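Local coordinates for serine acetyltransferase (PDB 3Q1X), which probably acetylates the hydroxyl of L-serine during cysteine biosynthesis, as the left-handed beta-helix serine acetyltransferases do, at residues S201-A206 with G235-G240; T162-H167 with V182-G187; W195-Q200 with Y229-T234. All coordinates share one frame; numbering follows the deposited sequence.

Contact 1 (S201-A206 with G235-G240). With SER (serine), chain B.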
loop_
_atom_site.group_PDB
_atom_site.type_symbol
_atom_site.label_atom_id
_atom_site.label_comp_id
_atom_site.label_asym_id
_atom_site.label_seq_id
_atom_site.Cartn_x
_atom_site.Cartn_y
_atom_site.Cartn_z
ATOM N N SER A 201 7.439 -6.391 6.124
ATOM C CA SER A 201 6.955 -6.294 7.502
ATOM C C SER A 201 8.027 -6.136 8.584
ATOM O O SER A 201 7.765 -6.409 9.765
ATOM C CB SER A 201 6.064 -7.505 7.815
ATOM O OG SER A 201 4.807 -7.375 7.179
ATOM N N VAL A 202 9.213 -5.674 8.190
ATOM C CA VAL A 202 10.297 -5.434 9.142
ATOM C C VAL A 202 10.220 -4.027 9.692
ATOM O O VAL A 202 10.126 -3.063 8.928
ATOM C CB VAL A 202 11.677 -5.675 8.509
ATOM C CG1 VAL A 202 12.791 -4.974 9.306
ATOM C CG2 VAL A 202 11.936 -7.160 8.391
ATOM N N THR A 203 10.256 -3.916 11.012
ATOM C CA THR A 203 10.387 -2.613 11.663
ATOM C C THR A 203 11.781 -2.410 12.244
ATOM O O THR A 203 12.278 -3.243 13.010
ATOM C CB THR A 203 9.318 -2.390 12.754
ATOM O OG1 THR A 203 8.013 -2.395 12.149
ATOM C CG2 THR A 203 9.541 -1.052 13.464
ATOM N N LEU A 204 12.402 -1.301 11.850
ATOM C CA LEU A 204 13.591 -0.773 12.508
ATOM C C LEU A 204 13.153 0.548 13.101
ATOM O O LEU A 204 13.280 1.591 12.468
ATOM C CB LEU A 204 14.735 -0.560 11.514
ATOM C CG LEU A 204 15.475 -1.812 11.037
ATOM C CD1 LEU A 204 16.448 -1.457 9.936
ATOM C CD2 LEU A 204 16.212 -2.491 12.194
ATOM N N GLY A 205 12.596 0.489 14.305
ATOM C CA GLY A 205 11.861 1.628 14.830
ATOM C C GLY A 205 11.709 1.680 16.329
ATOM O O GLY A 205 12.614 1.300 17.069
ATOM N N ALA A 206 10.552 2.177 16.762
ATOM C CA ALA A 206 10.261 2.373 18.169
ATOM C C ALA A 206 8.763 2.286 18.426
ATOM O O ALA A 206 7.958 2.495 17.516
ATOM C CB ALA A 206 10.805 3.729 18.636
ATOM N N GLY A 235 8.780 -9.967 9.097
ATOM C CA GLY A 235 7.991 -9.726 10.304
ATOM C C GLY A 235 8.775 -9.343 11.546
ATOM O O GLY A 235 8.184 -9.065 12.595
ATOM N N ALA A 236 10.101 -9.320 11.436
ATOM C CA ALA A 236 10.953 -8.991 12.581
ATOM C C ALA A 236 10.720 -7.554 13.040
ATOM O O ALA A 236 10.656 -6.634 12.215
ATOM C CB ALA A 236 12.419 -9.236 12.250
ATOM N N LYS A 237 10.557 -7.374 14.352
ATOM C CA LYS A 237 10.331 -6.056 14.946
ATOM C C LYS A 237 11.509 -5.694 15.839
ATOM O O LYS A 237 11.633 -6.196 16.960
ATOM C CB LYS A 237 9.014 -6.001 15.746
ATOM C CG LYS A 237 7.741 -6.453 14.999
ATOM C CD LYS A 237 7.595 -5.766 13.644
ATOM C CE LYS A 237 6.278 -6.134 12.944
ATOM N NZ LYS A 237 6.057 -7.595 12.761
ATOM N N VAL A 238 12.361 -4.814 15.333
ATOM C CA VAL A 238 13.570 -4.402 16.044
ATOM C C VAL A 238 13.330 -3.000 16.579
ATOM O O VAL A 238 13.206 -2.042 15.807
ATOM C CB VAL A 238 14.810 -4.453 15.121
ATOM C CG1 VAL A 238 16.089 -4.190 15.911
ATOM C CG2 VAL A 238 14.889 -5.806 14.422
ATOM N N LEU A 239 13.232 -2.883 17.902
ATOM C CA LEU A 239 12.721 -1.660 18.502
ATOM C C LEU A 239 13.632 -1.051 19.555
ATOM O O LEU A 239 14.242 -1.760 20.356
ATOM C CB LEU A 239 11.317 -1.890 19.082
ATOM C CG LEU A 239 10.248 -2.471 18.139
ATOM C CD1 LEU A 239 8.993 -2.799 18.897
ATOM C CD2 LEU A 239 9.914 -1.534 16.975
ATOM N N GLY A 240 13.708 0.276 19.544
ATOM C CA GLY A 240 14.421 1.018 20.576
ATOM C C GLY A 240 15.816 1.441 20.168
ATOM O O GLY A 240 16.319 1.046 19.106
HETATM N N SER B . 6.946 7.539 14.889
HETATM C CA SER B . 7.574 7.023 16.143
HETATM C C SER B . 8.937 7.666 16.362
HETATM O O SER B . 9.418 8.430 15.528
HETATM C CB SER B . 7.710 5.500 16.087
HETATM O OG SER B . 8.622 5.103 15.070
HETATM O OXT SER B . 9.580 7.432 17.378
#
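T203 and V238 bring together two successive coils of the left-handed beta-helix, as V238 N donates to T203 O at 2.8 Å. T203 N binds A236 O, G205 N binds V238 O at 3.0 Å with a nearly straight N-H...O angle of 169°, and G240 N closes the parallel pairing on G205 O.

L204 and V238 point the same way from this pairing, into the interior of the beta-helix. L204 CD2 rests 3.8 Å from V238 CB, and I232 and I256 extend the apolar packing; branched aliphatic side chains suit such a stack. The opposite face carries T203, K237 and L239. Here the methyl T203 CG2, anti to its backbone N (chi1 -63° for OG1), meets L239 CD2 at 3.6 Å, while T203 OG1 lies over the methylene K237 CD and hydrogen-bonds Q200 NE2 of the second subunit. L239 CD2 also reaches over G205, where a side chain would collide with T203 CG2.

K237 is long enough to double back. Bends at chi2 and chi4 curl its chain past T203 and bring NZ to G235 O at 2.6 Å, with N253 OD1 of the second subunit as another partner. G235 and G240 both have positive phi, which glycine tolerates easily.

Beyond the strand, A206 O touches CB of the bound serine at 3.3 Å; the serine is also hydrogen-bonded to D114 and D179 of the second subunit and to R222. Backbone bonds and an apolar inner face thus hold the coils together, while T203 OG1 and K237 NZ knit them to the second subunit.

Contact 2 (T162-H167 with V182-G187)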
loop_
_atom_site.group_PDB
_atom_site.type_symbol
_atom_site.label_atom_id
_atom_site.label_comp_id
_atom_site.label_asym_id
_atom_site.label_seq_id
_atom_site.Cartn_x
_atom_site.Cartn_y
_atom_site.Cartn_z
ATOM N N THR A 162 4.457 2.225 -2.420
ATOM C CA THR A 162 5.176 0.962 -2.186
ATOM C C THR A 162 4.864 0.344 -0.820
ATOM O O THR A 162 5.259 -0.793 -0.552
ATOM C CB THR A 162 6.697 1.211 -2.200
ATOM O OG1 THR A 162 7.032 2.078 -1.115
ATOM C CG2 THR A 162 7.139 1.850 -3.521
ATOM N N SER A 163 4.194 1.106 0.042
ATOM C CA SER A 163 3.901 0.688 1.432
ATOM C C SER A 163 5.167 0.490 2.270
ATOM O O SER A 163 5.127 -0.173 3.316
ATOM C CB SER A 163 3.015 -0.574 1.480
ATOM O OG SER A 163 1.919 -0.480 0.592
ATOM N N ILE A 164 6.274 1.052 1.786
ATOM C CA ILE A 164 7.555 1.117 2.493
ATOM C C ILE A 164 7.664 2.496 3.155
ATOM O O ILE A 164 7.462 3.526 2.499
ATOM C CB ILE A 164 8.748 0.878 1.538
ATOM C CG1 ILE A 164 8.636 -0.484 0.842
ATOM C CG2 ILE A 164 10.096 1.012 2.284
ATOM C CD1 ILE A 164 9.640 -0.676 -0.274
ATOM N N ASP A 165 7.996 2.491 4.440
ATOM C CA ASP A 165 7.876 3.651 5.311
ATOM C C ASP A 165 9.243 3.987 5.876
ATOM O O ASP A 165 9.630 3.471 6.920
ATOM C CB ASP A 165 6.887 3.334 6.448
ATOM C CG ASP A 165 6.408 4.581 7.192
ATOM O OD1 ASP A 165 6.928 5.709 6.960
ATOM O OD2 ASP A 165 5.479 4.429 8.018
ATOM N N ILE A 166 9.976 4.849 5.181
ATOM C CA ILE A 166 11.336 5.191 5.571
ATOM C C ILE A 166 11.357 6.665 5.910
ATOM O O ILE A 166 11.122 7.506 5.035
ATOM C CB ILE A 166 12.361 4.929 4.429
ATOM C CG1 ILE A 166 12.347 3.462 3.995
ATOM C CG2 ILE A 166 13.769 5.346 4.875
ATOM C CD1 ILE A 166 13.318 3.146 2.858
ATOM N N HIS A 167 11.609 6.990 7.172
ATOM C CA HIS A 167 11.705 8.393 7.558
ATOM C C HIS A 167 12.920 9.037 6.889
ATOM O O HIS A 167 13.992 8.424 6.865
ATOM C CB HIS A 167 11.800 8.564 9.073
ATOM C CG HIS A 167 11.654 9.985 9.506
ATOM N ND1 HIS A 167 10.478 10.496 10.011
ATOM C CD2 HIS A 167 12.520 11.025 9.443
ATOM C CE1 HIS A 167 10.639 11.780 10.279
ATOM N NE2 HIS A 167 11.869 12.124 9.946
ATOM N N VAL A 182 6.450 -4.430 1.581
ATOM C CA VAL A 182 5.244 -3.962 2.261
ATOM C C VAL A 182 5.385 -4.105 3.775
ATOM O O VAL A 182 5.730 -5.187 4.281
ATOM C CB VAL A 182 3.969 -4.637 1.731
ATOM C CG1 VAL A 182 2.788 -4.334 2.633
ATOM C CG2 VAL A 182 3.675 -4.147 0.320
ATOM N N GLY A 183 5.132 -3.010 4.482
ATOM C CA GLY A 183 5.161 -2.997 5.947
ATOM C C GLY A 183 6.503 -2.672 6.571
ATOM O O GLY A 183 6.597 -2.610 7.801
ATOM N N VAL A 184 7.542 -2.498 5.749
ATOM C CA VAL A 184 8.831 -2.011 6.238
ATOM C C VAL A 184 8.686 -0.613 6.842
ATOM O O VAL A 184 8.120 0.299 6.226
ATOM C CB VAL A 184 9.928 -2.057 5.132
ATOM C CG1 VAL A 184 11.188 -1.322 5.547
ATOM C CG2 VAL A 184 10.249 -3.495 4.792
ATOM N N VAL A 185 9.193 -0.463 8.058
ATOM C CA VAL A 185 9.203 0.823 8.746
ATOM C C VAL A 185 10.618 1.072 9.252
ATOM O O VAL A 185 11.184 0.255 9.983
ATOM C CB VAL A 185 8.178 0.876 9.912
ATOM C CG1 VAL A 185 8.377 2.122 10.773
ATOM C CG2 VAL A 185 6.758 0.838 9.376
ATOM N N ILE A 186 11.189 2.204 8.853
ATOM C CA ILE A 186 12.550 2.558 9.256
ATOM C C ILE A 186 12.487 3.988 9.811
ATOM O O ILE A 186 12.187 4.928 9.077
ATOM C CB ILE A 186 13.560 2.428 8.077
ATOM C CG1 ILE A 186 13.562 0.999 7.501
ATOM C CG2 ILE A 186 14.965 2.844 8.520
ATOM C CD1 ILE A 186 14.456 0.817 6.294
ATOM N N GLY A 187 12.751 4.136 11.107
ATOM C CA GLY A 187 12.549 5.401 11.819
ATOM C C GLY A 187 13.558 6.516 11.596
ATOM O O GLY A 187 14.644 6.325 11.018
HETATM O O HOH W 1 5.301 0.328 5.965
#
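V184 O is gripped twice: D165 N donates to it at 2.8 Å, and a water molecule donates from the same distance. That water also donates a hydrogen bond to S163 O at 2.7 Å, where G183 N is a second donor. One water therefore ties the two coils together where the backbones are only beginning to pair. Farther on, the parallel pairing continues with I186 N on D165 O and H167 N on I186 O, the latter almost straight at 173°.

S163 leaves the end of a helix with positive phi, and its CB packs against V182 CG2 at 3.8 Å. G183 turns at phi 90°, where a side chain would press on the preceding carbonyl, so glycine fits. T162 OG1 accepts from I164 N, an ST turn, and is also hydrogen-bonded to V158 O in helix 150-162.

Side chains of matching residues run alongside one another. I166 CG1 faces I186 CD1 at 4.1 Å, and I164 CG2 faces V184 CG1, all directed toward the coil interior, where beta-branched residues pack well. On the other face, D165 CB lies 3.8 Å from V185 CG2, and both residues pack on H180 of the second subunit.

S163 OG, anti to its carbonyl carbon (chi1 -46°), is hydrogen-bonded to S163 OG of the second and of the third subunit, placing this start of the beta-helix at the trimer contact. Helix 150-162 runs directly into it, with H159 on D165 and M155 on I166; helix 128-144 brings A132 and Y136 over I164 and I166, and strand 177-178 supplies I178 to the same apolar packing.

Contact 3 (W195-Q200 with Y229-T234)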
loop_
_atom_site.group_PDB
_atom_site.type_symbol
_atom_site.label_atom_id
_atom_site.label_comp_id
_atom_site.label_asym_id
_atom_site.label_seq_id
_atom_site.Cartn_x
_atom_site.Cartn_y
_atom_site.Cartn_z
ATOM N N TRP A 195 25.282 -3.340 2.952
ATOM C CA TRP A 195 24.807 -4.701 2.714
ATOM C C TRP A 195 23.717 -5.149 3.683
ATOM O O TRP A 195 23.787 -6.235 4.264
ATOM C CB TRP A 195 25.981 -5.695 2.704
ATOM C CG TRP A 195 26.668 -5.766 1.397
ATOM C CD1 TRP A 195 27.891 -5.259 1.087
ATOM C CD2 TRP A 195 26.178 -6.400 0.214
ATOM N NE1 TRP A 195 28.202 -5.537 -0.224
ATOM C CE2 TRP A 195 27.163 -6.237 -0.784
ATOM C CE3 TRP A 195 24.997 -7.091 -0.101
ATOM C CZ2 TRP A 195 27.004 -6.735 -2.083
ATOM C CZ3 TRP A 195 24.836 -7.586 -1.397
ATOM C CH2 TRP A 195 25.838 -7.405 -2.369
ATOM N N CYS A 196 22.712 -4.302 3.865
ATOM C CA CYS A 196 21.559 -4.670 4.668
ATOM C C CYS A 196 20.490 -5.215 3.743
ATOM O O CYS A 196 20.164 -4.603 2.720
ATOM C CB CYS A 196 21.032 -3.485 5.473
ATOM S SG CYS A 196 19.791 -3.944 6.688
ATOM N N ARG A 197 19.986 -6.394 4.083
ATOM C CA ARG A 197 18.915 -7.031 3.335
ATOM C C ARG A 197 17.688 -7.124 4.227
ATOM O O ARG A 197 17.728 -7.759 5.279
ATOM C CB ARG A 197 19.342 -8.427 2.877
ATOM C CG ARG A 197 18.380 -9.099 1.918
ATOM C CD ARG A 197 18.939 -10.439 1.466
ATOM N NE ARG A 197 20.199 -10.287 0.737
ATOM C CZ ARG A 197 21.018 -11.281 0.413
ATOM N NH1 ARG A 197 20.740 -12.534 0.763
ATOM N NH2 ARG A 197 22.130 -11.017 -0.256
ATOM N N ILE A 198 16.601 -6.486 3.806
ATOM C CA ILE A 198 15.394 -6.366 4.629
ATOM C C ILE A 198 14.175 -6.894 3.886
ATOM O O ILE A 198 13.958 -6.556 2.721
ATOM C CB ILE A 198 15.150 -4.888 5.070
ATOM C CG1 ILE A 198 16.278 -4.402 5.988
ATOM C CG2 ILE A 198 13.778 -4.708 5.729
ATOM C CD1 ILE A 198 16.149 -2.947 6.437
ATOM N N TYR A 199 13.375 -7.697 4.578
ATOM C CA TYR A 199 12.156 -8.260 4.031
ATOM C C TYR A 199 10.881 -7.537 4.479
ATOM O O TYR A 199 10.907 -6.612 5.318
ATOM C CB TYR A 199 12.080 -9.754 4.345
ATOM C CG TYR A 199 13.080 -10.533 3.549
ATOM C CD1 TYR A 199 12.758 -11.016 2.277
ATOM C CD2 TYR A 199 14.378 -10.747 4.033
ATOM C CE1 TYR A 199 13.691 -11.716 1.520
ATOM C CE2 TYR A 199 15.325 -11.449 3.278
ATOM C CZ TYR A 199 14.968 -11.933 2.027
ATOM O OH TYR A 199 15.888 -12.617 1.271
ATOM N N GLN A 200 9.769 -7.981 3.901
ATOM C CA GLN A 200 8.446 -7.442 4.181
ATOM C C GLN A 200 8.178 -7.408 5.685
ATOM O O GLN A 200 8.674 -8.263 6.428
ATOM C CB GLN A 200 7.367 -8.253 3.440
ATOM C CG GLN A 200 7.289 -9.755 3.779
ATOM C CD GLN A 200 8.211 -10.634 2.939
ATOM O OE1 GLN A 200 9.267 -10.205 2.498
ATOM N NE2 GLN A 200 7.816 -11.892 2.748
ATOM N N TYR A 229 26.277 -6.166 6.642
ATOM C CA TYR A 229 25.940 -7.554 6.318
ATOM C C TYR A 229 24.887 -8.158 7.256
ATOM O O TYR A 229 25.018 -9.299 7.720
ATOM C CB TYR A 229 27.204 -8.415 6.284
ATOM C CG TYR A 229 28.168 -8.009 5.202
ATOM C CD1 TYR A 229 28.020 -8.489 3.905
ATOM C CD2 TYR A 229 29.224 -7.133 5.471
ATOM C CE1 TYR A 229 28.892 -8.112 2.901
ATOM C CE2 TYR A 229 30.109 -6.750 4.469
ATOM C CZ TYR A 229 29.936 -7.248 3.187
ATOM O OH TYR A 229 30.805 -6.885 2.182
ATOM N N VAL A 230 23.848 -7.375 7.528
ATOM C CA VAL A 230 22.742 -7.809 8.363
ATOM C C VAL A 230 21.563 -8.185 7.482
ATOM O O VAL A 230 21.243 -7.474 6.521
ATOM C CB VAL A 230 22.328 -6.703 9.353
ATOM C CG1 VAL A 230 21.055 -7.072 10.122
ATOM C CG2 VAL A 230 23.478 -6.395 10.301
ATOM N N THR A 231 20.940 -9.314 7.804
ATOM C CA THR A 231 19.710 -9.738 7.134
ATOM C C THR A 231 18.575 -9.794 8.144
ATOM O O THR A 231 18.683 -10.454 9.186
ATOM C CB THR A 231 19.875 -11.101 6.433
ATOM O OG1 THR A 231 21.069 -11.083 5.650
ATOM C CG2 THR A 231 18.682 -11.398 5.520
ATOM N N ILE A 232 17.481 -9.101 7.837
ATOM C CA ILE A 232 16.366 -9.025 8.768
ATOM C C ILE A 232 15.146 -9.690 8.155
ATOM O O ILE A 232 14.571 -9.187 7.186
ATOM C CB ILE A 232 16.055 -7.573 9.208
ATOM C CG1 ILE A 232 17.341 -6.871 9.645
ATOM C CG2 ILE A 232 15.061 -7.576 10.363
ATOM C CD1 ILE A 232 17.182 -5.426 9.978
ATOM N N GLY A 233 14.768 -10.828 8.728
ATOM C CA GLY A 233 13.724 -11.678 8.174
ATOM C C GLY A 233 12.326 -11.123 8.312
ATOM O O GLY A 233 12.092 -10.186 9.080
ATOM N N THR A 234 11.408 -11.715 7.552
ATOM C CA THR A 234 10.016 -11.292 7.484
ATOM C C THR A 234 9.360 -11.141 8.853
ATOM O O THR A 234 9.376 -12.070 9.662
ATOM C CB THR A 234 9.166 -12.291 6.676
ATOM O OG1 THR A 234 9.880 -12.706 5.499
ATOM C CG2 THR A 234 7.855 -11.645 6.291
#
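The rings of W195 and Y229 are nearly parallel but slid well past each other, so that they barely overlap: the five-membered ring of W195 and the Y229 ring have centroids 4.6 Å apart and planes at 11°. Instead the methylene W195 CB sits over the Y229 face, 3.9 Å from the ring centroid, and Y229 CE1 in turn lies over one face of the indole, 3.5 Å from W195 CD1. H175 stacks on W195 and H247 meets the ring of Y229, so flat rings follow one another coil after coil, a place that suits aromatic residues.

T231 supplies the next bump. Its methyl CG2 is anti to the backbone N (OG1 chi1 -49°) and fills the notch between R197 CB, 4.0 Å away, and the edge of the Y199 ring at CE2, also 4.0 Å. The same ring lays its CD2 edge near I232 O, which Y199 N binds at 3.2 Å. On the inner side I198 and I232 enter the coil interior, I198 CG1 against I232 CD1 at 4.2 Å, and C196 SG comes more loosely to that same CD1; L204 adds a further apolar neighbour.

Between these side chains, R197 N binds V230 O and I232 N binds R197 O, the usual parallel-strand pairing.

The polar tips reach out to the third subunit, where Y229 OH bonds to E212. R197 NH1 and Y199 OH hold the backbone O and N of H208 there, while the T231 methyl packs against the Y199 ring edge. H208 belongs to the serine pocket, so these two bonds probably help position a neighbouring subunit's substrate-binding residue.

In the fold
Following the N-terminal helices, the chain leaves helix 150-162 and makes one coil of the beta-helix, which contact 2 closes by bringing 182-187 beside 162-167. The second coil, opened by 182-187, ends with 195-200, and 201-206 opens the third; after a long excursion, 229-234 and 235-240 return beside them. Contacts 3 and 1 therefore cross, their segments alternating, and share that excursion, which includes H208, R222 and H223 of the serine pocket. Contacts 2 and 1 lie in one sheet, where strand 185-186 neighbours 203-205 (L204 N to V185 O); contact 3 joins another face of the prism, and all three touch the third subunit.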